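Local coordinates for homoserine O-acetyltransferase (Bacillus anthracis str. 'Ames Ancestor', PDB 3I1I) that catalyses transfer of an acetyl group from acetyl-CoA to the side-chain hydroxyl of homoserine, a step on the way to methionine, at the interface of chains A and B. Coordinates in Å, arbitrary orientation; residue numbers count along the deposited sequence, not the author numbering. Chains: chain A/B, Homoserine O-acetyltransferase.

The four contacts sample one two-fold symmetric surface between chains A and B, each with a chain-exchanged twin. Contacts 1 and 3 (C-alpha centres about 8 Å apart) share B:Arg243, whose guanidinium edge binds backbone oxygens in contact 1 while CD and a guanidinium face pack on chain A in contact 3. Contacts 2 and 4 (C-alpha centres about 7 Å apart) share A:Leu222, A:Arg225 and B:Asn195. Helix 186-202 links the pairs; contacts 3 and 4 lie about 30 Å apart between their C-alpha centres. This is consistent with a dimer, though the assembly holds four chains and the structure alone does not show which form acts in solution.

Contact 1: the interface of chains A and B. Residues chain A 184, 186, 189-190, 288; chain B 243, 258, 260.
B:Arg243 binds two backbone oxygens of chain A, an example of a charged side chain reading main chain at a subunit interface. Its NH1 and NH2 grip the carbonyl of A:Leu288 end-on, both to one oxygen, with B:Arg243 NH1 2.9 Å from A:Leu288 O and lying in the carbonyl plane. B:Arg243 NH2 also donates to A:Asn184 O at 2.8 Å, here tilted out of the carbonyl plane. The hydroxyl A:Ser189 OG stands at the guanidinium edge, 3.0 Å from B:Arg243 NH2, but that nitrogen's hydrogens would have to be shared, so any bond here is at most a shared one. A water also joins B:Arg243 NE to A:Asn184 O.

Beside this polar group, B:Phe260 receives the methyl CD1 of A:Ile186 over one ring face, 3.6 Å from the ring centroid. The CB of A:Ser189 and CG2 of A:Val190 touch the CE1 and CD1 side of the same ring. Its opposite face is covered from within chain B by the hydroxyl of B:Thr258. The ring points at chain A from the cramped rotamer with CG between backbone N and carbonyl carbon (chi1 61°).

The second shell fixes the donors and acceptors. B:Phe260 CE2 lies over the centre of the guanidinium, which should limit its tilting, and a bend in B:Arg243 at chi3 (-78°) turns that group toward chain A. On the other side, A:Asn184 ND2 donates to A:Ser189 OG at 2.8 Å.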
# COMPACT_ATOMS: atom_id res chain seq x y z
N ASN A 184 6.43 -0.52 18.09
CA ASN A 184 5.80 -1.02 16.89
C ASN A 184 6.92 -1.41 15.91
O ASN A 184 7.81 -0.62 15.62
CB ASN A 184 4.88 0.00 16.25
CG ASN A 184 3.91 -0.65 15.28
OD1 ASN A 184 3.17 -1.53 15.69
ND2 ASN A 184 3.90 -0.22 14.01
N ILE A 186 9.29 -1.96 12.85
CA ILE A 186 9.57 -1.10 11.72
C ILE A 186 8.78 -1.56 10.48
O ILE A 186 8.20 -0.74 9.80
CB ILE A 186 11.10 -1.11 11.38
CG1 ILE A 186 11.91 -0.57 12.56
CG2 ILE A 186 11.39 -0.29 10.11
CD1 ILE A 186 11.52 0.85 13.03
N SER A 189 5.31 -0.51 10.90
CA SER A 189 5.19 0.94 10.92
C SER A 189 5.20 1.54 9.53
O SER A 189 4.47 2.51 9.26
CB SER A 189 6.31 1.55 11.77
OG SER A 189 6.28 1.03 13.10
N VAL A 190 6.00 0.96 8.64
CA VAL A 190 6.04 1.45 7.26
C VAL A 190 4.97 0.76 6.39
O VAL A 190 4.19 1.42 5.68
CB VAL A 190 7.45 1.24 6.62
CG1 VAL A 190 7.47 1.81 5.22
CG2 VAL A 190 8.57 1.87 7.53
N LEU A 288 2.26 3.90 14.56
CA LEU A 288 3.62 4.03 14.04
C LEU A 288 4.58 4.70 15.06
O LEU A 288 5.77 4.37 15.10
CB LEU A 288 3.56 4.79 12.73
CG LEU A 288 4.64 5.57 12.03
CD1 LEU A 288 3.91 6.09 10.79
CD2 LEU A 288 5.17 6.72 12.87
N ARG B 243 14.59 2.10 15.21
CA ARG B 243 13.83 3.19 15.78
C ARG B 243 14.72 4.13 16.61
O ARG B 243 15.50 3.70 17.41
CB ARG B 243 12.71 2.62 16.64
CG ARG B 243 11.66 3.63 17.06
CD ARG B 243 10.49 2.93 17.80
NE ARG B 243 9.58 2.27 16.87
CZ ARG B 243 8.56 2.87 16.24
NH1 ARG B 243 8.29 4.15 16.44
NH2 ARG B 243 7.77 2.18 15.41
N THR B 258 9.55 9.93 10.92
CA THR B 258 10.58 9.33 11.76
C THR B 258 11.85 9.14 10.94
O THR B 258 11.85 9.26 9.70
CB THR B 258 10.15 7.92 12.31
OG1 THR B 258 9.96 7.00 11.22
CG2 THR B 258 8.92 8.02 13.18
N PHE B 260 13.50 6.37 10.53
CA PHE B 260 13.40 5.17 9.69
C PHE B 260 12.58 5.45 8.43
O PHE B 260 12.99 5.01 7.35
CB PHE B 260 12.96 3.89 10.42
CG PHE B 260 11.61 3.96 11.06
CD1 PHE B 260 10.48 3.67 10.34
CD2 PHE B 260 11.48 4.26 12.42
CE1 PHE B 260 9.19 3.73 10.95
CE2 PHE B 260 10.22 4.34 13.05
CZ PHE B 260 9.07 4.05 12.30
O HOH W 1 10.51 -0.41 16.50

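Contact 2: the interface of chains A and B. Residues chain A 222, 225-226, 229-230; chain B 191, 195, 226.
The selenomethionines A:Met226 and B:Met226 meet at the two-fold axis, their side chains crossing at about a right angle. In this member of the alpha/beta-hydrolase fold family, helix 217-228 of each chain carries the pair to the axis. Both side chains run extended beyond CG, which brings the terminal methyls together; the modelled gap between them is too short to be trusted, so only the apolar character of the meeting is secure.

Flanking this centre, A:Leu222 lays CD1 against the amide of B:Asn195, 3.6 Å from its CG, as the two side chains pass in opposite directions. A:Met226 CG packs near the nitrogen end of the same amide. Farther along, CB of A:Met229, also a selenomethionine, rests 3.6 Å from B:Asn191 CG.

At the polar rim A:Arg225 takes hold of B:Asn195 side-on. A:Arg225 NE lies 2.9 Å and A:Arg225 NH1 3.1 Å from B:Asn195 OD1. The guanidinium and amide planes are only 27° apart, so one oxygen receives two nearly coplanar donors. At the other end, A:Asn230 ND2 donates to A:Met226 O within its own chain. As modelled, this nitrogen also faces B:Asn191 ND2; two donors so placed make that pair doubtful, and the amide of B:Asn191 may be turned over.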
# COMPACT_ATOMS: atom_id res chain seq x y z
N LEU A 222 -7.79 1.23 0.29
CA LEU A 222 -6.40 0.80 0.13
C LEU A 222 -5.71 0.70 1.50
O LEU A 222 -5.08 -0.31 1.82
CB LEU A 222 -5.70 1.77 -0.83
CG LEU A 222 -4.33 1.44 -1.38
CD1 LEU A 222 -4.17 -0.04 -1.75
CD2 LEU A 222 -4.10 2.36 -2.60
N ARG A 225 -7.20 -2.37 3.17
CA ARG A 225 -6.75 -3.61 2.58
C ARG A 225 -5.32 -3.99 3.03
O ARG A 225 -5.06 -5.14 3.33
CB ARG A 225 -6.89 -3.59 1.06
CG ARG A 225 -6.68 -4.94 0.44
CD ARG A 225 -7.32 -5.09 -0.92
NE ARG A 225 -6.71 -4.15 -1.81
CZ ARG A 225 -7.36 -3.25 -2.55
NH1 ARG A 225 -6.66 -2.41 -3.27
NH2 ARG A 225 -8.68 -3.18 -2.57
N MSE A 226 -4.43 -3.02 3.14
CA MSE A 226 -3.06 -3.27 3.65
C MSE A 226 -3.08 -3.84 5.05
O MSE A 226 -2.33 -4.74 5.34
CB MSE A 226 -2.23 -1.99 3.70
CG MSE A 226 -1.91 -1.40 2.33
SE MSE A 226 -1.36 0.44 2.58
CE MSE A 226 -1.26 0.97 0.74
N MSE A 229 -4.66 -7.55 4.82
CA MSE A 229 -3.74 -8.52 4.26
C MSE A 229 -2.54 -8.88 5.17
O MSE A 229 -1.80 -9.76 4.81
CB MSE A 229 -3.19 -8.10 2.90
CG MSE A 229 -4.24 -7.92 1.82
SE MSE A 229 -5.37 -9.47 1.59
CE MSE A 229 -3.98 -10.83 1.17
N ASN A 230 -2.38 -8.25 6.33
CA ASN A 230 -1.39 -8.75 7.30
C ASN A 230 -2.00 -9.27 8.60
O ASN A 230 -1.26 -9.68 9.53
CB ASN A 230 -0.35 -7.66 7.58
CG ASN A 230 0.58 -7.45 6.40
OD1 ASN A 230 1.44 -8.33 6.10
ND2 ASN A 230 0.36 -6.32 5.66
N ASN B 191 -1.26 -7.86 -1.65
CA ASN B 191 -0.55 -6.88 -0.82
C ASN B 191 0.51 -6.17 -1.59
O ASN B 191 0.73 -5.01 -1.36
CB ASN B 191 0.04 -7.48 0.46
CG ASN B 191 -0.16 -6.59 1.65
OD1 ASN B 191 -1.13 -5.85 1.72
ND2 ASN B 191 0.75 -6.66 2.61
N ASN B 195 -2.29 -3.83 -4.71
CA ASN B 195 -2.06 -2.57 -4.03
C ASN B 195 -1.09 -1.63 -4.76
O ASN B 195 -1.29 -0.40 -4.75
CB ASN B 195 -1.60 -2.81 -2.59
CG ASN B 195 -2.74 -3.29 -1.68
OD1 ASN B 195 -3.93 -3.24 -2.05
ND2 ASN B 195 -2.38 -3.78 -0.48
N MSE B 226 6.09 -0.79 -0.96
CA MSE B 226 5.37 -2.05 -0.62
C MSE B 226 6.17 -3.27 -0.98
O MSE B 226 6.21 -4.21 -0.23
CB MSE B 226 4.02 -2.15 -1.33
CG MSE B 226 3.00 -1.11 -0.90
SE MSE B 226 1.61 -1.03 -2.24
CE MSE B 226 0.63 0.47 -1.57

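Contact 3: the interface of chains A and B. Residues chain A 183, 289-291, 293; chain B 243, 245, 251.
A:Leu289 keeps helical backbone angles at the last turn of helix 277-289, whereas A:Asp291 is extended (phi -168°, psi 97°), and the chain between presents successive groups to B:Tyr251, B:Arg243 and B:Ser245. The carbonyl of this last helical residue accepts a bond from the tyrosine, B:Tyr251 OH lying 2.8 Å from A:Leu289 O, within the carbonyl plane. A:Leu289 CD2 sits over the centre of one face of the B:Tyr251 ring, 3.7 Å from its centroid. Hydroxyl and face thus engage a single residue, which should restrict the swing of the tyrosine.

A:Asp291 offers its syn lone pair to B:Ser245, with OD2 2.7 Å from B:Ser245 OG. A:Asp291 OD1 is met from above the carboxylate plane by A:Gln183 NE2 at 2.9 Å, a neighbour that helps hold the carboxylate. One water bridges A:Gln183 NE2 and B:Ser245 OG. The aliphatic CD of B:Arg243 passes 3.7 Å from A:Asp291 CG, while the carbonyl of A:His290 covers the B:Arg243 guanidinium on the face opposite B:Phe260.

In the alpha/beta-hydrolase fold, the chain A side is the end of helix 277-289 and the loop after it, with the stretch leading into helix 186-202; the chain B side is loop and 3-10 helix 249-251.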
# COMPACT_ATOMS: atom_id res chain seq x y z
N GLN A 183 7.35 -1.88 21.14
CA GLN A 183 7.72 -0.89 20.13
C GLN A 183 7.16 -1.36 18.82
O GLN A 183 7.35 -2.51 18.49
CB GLN A 183 9.24 -0.77 20.01
CG GLN A 183 9.93 -0.32 21.29
CD GLN A 183 11.46 -0.31 21.17
OE1 GLN A 183 12.07 -1.34 20.92
NE2 GLN A 183 12.08 0.86 21.40
N LEU A 289 4.04 5.61 15.87
CA LEU A 289 4.80 6.23 16.95
C LEU A 289 4.97 5.34 18.19
O LEU A 289 5.74 5.73 19.07
CB LEU A 289 4.12 7.52 17.40
CG LEU A 289 4.21 8.70 16.43
CD1 LEU A 289 3.33 9.83 16.93
CD2 LEU A 289 5.67 9.12 16.20
N HIS A 290 4.26 4.20 18.28
CA HIS A 290 4.27 3.43 19.51
C HIS A 290 5.66 2.89 19.91
O HIS A 290 6.25 2.08 19.22
CB HIS A 290 3.28 2.27 19.48
CG HIS A 290 3.40 1.36 20.66
ND1 HIS A 290 3.08 1.76 21.94
CD2 HIS A 290 3.85 0.08 20.76
CE1 HIS A 290 3.33 0.77 22.78
NE2 HIS A 290 3.79 -0.27 22.09
N ASP A 291 6.09 3.28 21.11
CA ASP A 291 7.44 3.07 21.61
C ASP A 291 7.48 3.37 23.09
O ASP A 291 7.56 4.55 23.48
CB ASP A 291 8.38 4.05 20.92
CG ASP A 291 9.84 3.82 21.28
OD1 ASP A 291 10.11 2.84 22.01
OD2 ASP A 291 10.72 4.62 20.80
N ALA A 293 9.85 2.90 25.02
CA ALA A 293 11.15 3.56 25.30
C ALA A 293 11.16 5.05 25.00
O ALA A 293 12.08 5.74 25.41
CB ALA A 293 12.31 2.87 24.53
N ARG B 243 14.59 2.10 15.21
CA ARG B 243 13.83 3.19 15.78
C ARG B 243 14.72 4.13 16.61
O ARG B 243 15.50 3.70 17.41
CB ARG B 243 12.71 2.62 16.64
CG ARG B 243 11.66 3.63 17.06
CD ARG B 243 10.49 2.93 17.80
NE ARG B 243 9.58 2.27 16.87
CZ ARG B 243 8.56 2.87 16.24
NH1 ARG B 243 8.29 4.15 16.44
NH2 ARG B 243 7.77 2.18 15.41
N SER B 245 14.45 6.46 19.58
CA SER B 245 13.53 6.68 20.68
C SER B 245 13.69 8.03 21.38
O SER B 245 13.06 8.27 22.40
CB SER B 245 13.69 5.56 21.71
OG SER B 245 13.39 4.32 21.11
N TYR B 251 6.49 13.30 16.78
CA TYR B 251 5.41 13.31 17.77
C TYR B 251 4.62 14.61 17.75
O TYR B 251 3.69 14.78 18.53
CB TYR B 251 5.98 13.08 19.19
CG TYR B 251 6.42 11.68 19.40
CD1 TYR B 251 5.60 10.76 20.05
CD2 TYR B 251 7.61 11.22 18.86
CE1 TYR B 251 5.99 9.43 20.22
CE2 TYR B 251 7.99 9.89 19.00
CZ TYR B 251 7.19 9.02 19.68
OH TYR B 251 7.60 7.72 19.81
O HOH W 2 14.77 1.97 21.42

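Contact 4: the interface of chains A and B. Residues chain A 222, 225, 257, 261, 265; chain B 190, 194-195, 198.
Helices 217-228 and 259-270 of chain A receive helix 186-202 of chain B: A:Arg225 and A:Glu261 stand on either side of B:Gln194. Successive turns of the chain B helix supply B:Val190, B:Gln194 and B:Glu198 to this contact.

The guanidinium of A:Arg225, already bound at its edge by B:Asn195, shows how one flat cation can use both edge and face. At the edge, A:Arg225 NH1 makes a salt bridge to B:Glu198 OE1 at 2.6 Å. The carboxylate stands perpendicular to the guanidinium, and its oxygen is met from above the carboxylate plane. On the face, the amide of B:Gln194 stacks with its plane only 11° away and NE2 over the guanidinium centre. Nearer the backbone, A:Arg225 CD packs 3.6 Å from B:Val190 CG1.

B:Gln194 reaches this place fully stretched, CG anti to the backbone N (chi1 -177°) and the chain extended beyond it. B:Gln194 NE2 donates across the interface to A:Asn265 OD1 at 3.1 Å. Within chain B, B:Gln194 NE2 also donates to B:Glu198 OE2 at 2.9 Å. The second bond ties the stacking amide to the salt-bridging carboxylate. From the other side comes A:Glu261, whose CG lies 3.7 Å from B:Gln194 CD, the carboxylate almost perpendicular to the amide. A water joins A:Glu261 O, A:Asn265 OD1 and B:Gln194 OE1, the last at 2.7 Å from the water oxygen.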
# COMPACT_ATOMS: atom_id res chain seq x y z
N LEU A 222 -7.79 1.23 0.29
CA LEU A 222 -6.40 0.80 0.13
C LEU A 222 -5.71 0.70 1.50
O LEU A 222 -5.08 -0.31 1.82
CB LEU A 222 -5.70 1.77 -0.83
CG LEU A 222 -4.33 1.44 -1.38
CD1 LEU A 222 -4.17 -0.04 -1.75
CD2 LEU A 222 -4.10 2.36 -2.60
N ARG A 225 -7.20 -2.37 3.17
CA ARG A 225 -6.75 -3.61 2.58
C ARG A 225 -5.32 -3.99 3.03
O ARG A 225 -5.06 -5.14 3.33
CB ARG A 225 -6.89 -3.59 1.06
CG ARG A 225 -6.68 -4.94 0.44
CD ARG A 225 -7.32 -5.09 -0.92
NE ARG A 225 -6.71 -4.15 -1.81
CZ ARG A 225 -7.36 -3.25 -2.55
NH1 ARG A 225 -6.66 -2.41 -3.27
NH2 ARG A 225 -8.68 -3.18 -2.57
N LEU A 257 -10.45 -7.74 -12.53
CA LEU A 257 -10.03 -8.33 -11.27
C LEU A 257 -10.20 -9.84 -11.27
O LEU A 257 -11.12 -10.39 -11.90
CB LEU A 257 -10.83 -7.72 -10.13
CG LEU A 257 -10.76 -6.20 -10.01
CD1 LEU A 257 -11.80 -5.73 -9.00
CD2 LEU A 257 -9.34 -5.71 -9.60
N GLU A 261 -9.44 -11.04 -5.82
CA GLU A 261 -9.45 -9.59 -5.67
C GLU A 261 -10.86 -9.06 -5.39
O GLU A 261 -11.04 -8.16 -4.56
CB GLU A 261 -8.86 -8.90 -6.88
CG GLU A 261 -7.34 -8.96 -6.99
CD GLU A 261 -6.82 -8.42 -8.32
OE1 GLU A 261 -7.06 -9.06 -9.38
OE2 GLU A 261 -6.17 -7.35 -8.29
N ASN A 265 -11.91 -7.20 -2.12
CA ASN A 265 -12.45 -5.85 -2.28
C ASN A 265 -13.77 -5.68 -1.55
O ASN A 265 -14.00 -4.68 -0.86
CB ASN A 265 -12.70 -5.51 -3.73
CG ASN A 265 -11.46 -5.07 -4.46
OD1 ASN A 265 -10.35 -5.06 -3.91
ND2 ASN A 265 -11.62 -4.75 -5.74
N VAL B 190 -2.23 -9.65 -3.68
CA VAL B 190 -2.99 -8.48 -3.25
C VAL B 190 -2.08 -7.42 -2.59
O VAL B 190 -2.10 -6.23 -2.93
CB VAL B 190 -4.14 -8.87 -2.27
CG1 VAL B 190 -4.94 -7.63 -1.89
CG2 VAL B 190 -5.05 -9.99 -2.89
N GLN B 194 -1.71 -6.05 -6.50
CA GLN B 194 -2.93 -5.24 -6.60
C GLN B 194 -2.73 -3.85 -5.96
O GLN B 194 -2.99 -2.82 -6.59
CB GLN B 194 -4.12 -5.91 -5.91
CG GLN B 194 -5.40 -5.12 -6.07
CD GLN B 194 -6.61 -5.67 -5.36
OE1 GLN B 194 -6.53 -6.67 -4.63
NE2 GLN B 194 -7.76 -5.01 -5.55
N ASN B 195 -2.29 -3.83 -4.71
CA ASN B 195 -2.06 -2.57 -4.03
C ASN B 195 -1.09 -1.63 -4.76
O ASN B 195 -1.29 -0.40 -4.75
CB ASN B 195 -1.60 -2.81 -2.59
CG ASN B 195 -2.74 -3.29 -1.68
OD1 ASN B 195 -3.93 -3.24 -2.05
ND2 ASN B 195 -2.38 -3.78 -0.48
N GLU B 198 -2.98 -0.26 -7.84
CA GLU B 198 -3.91 0.75 -7.38
C GLU B 198 -3.26 2.03 -6.84
O GLU B 198 -3.78 3.11 -7.07
CB GLU B 198 -4.90 0.15 -6.39
CG GLU B 198 -5.94 -0.64 -7.20
CD GLU B 198 -6.96 -1.36 -6.37
OE1 GLU B 198 -7.27 -0.84 -5.25
OE2 GLU B 198 -7.49 -2.40 -6.86
O HOH W 3 -8.64 -7.13 -2.95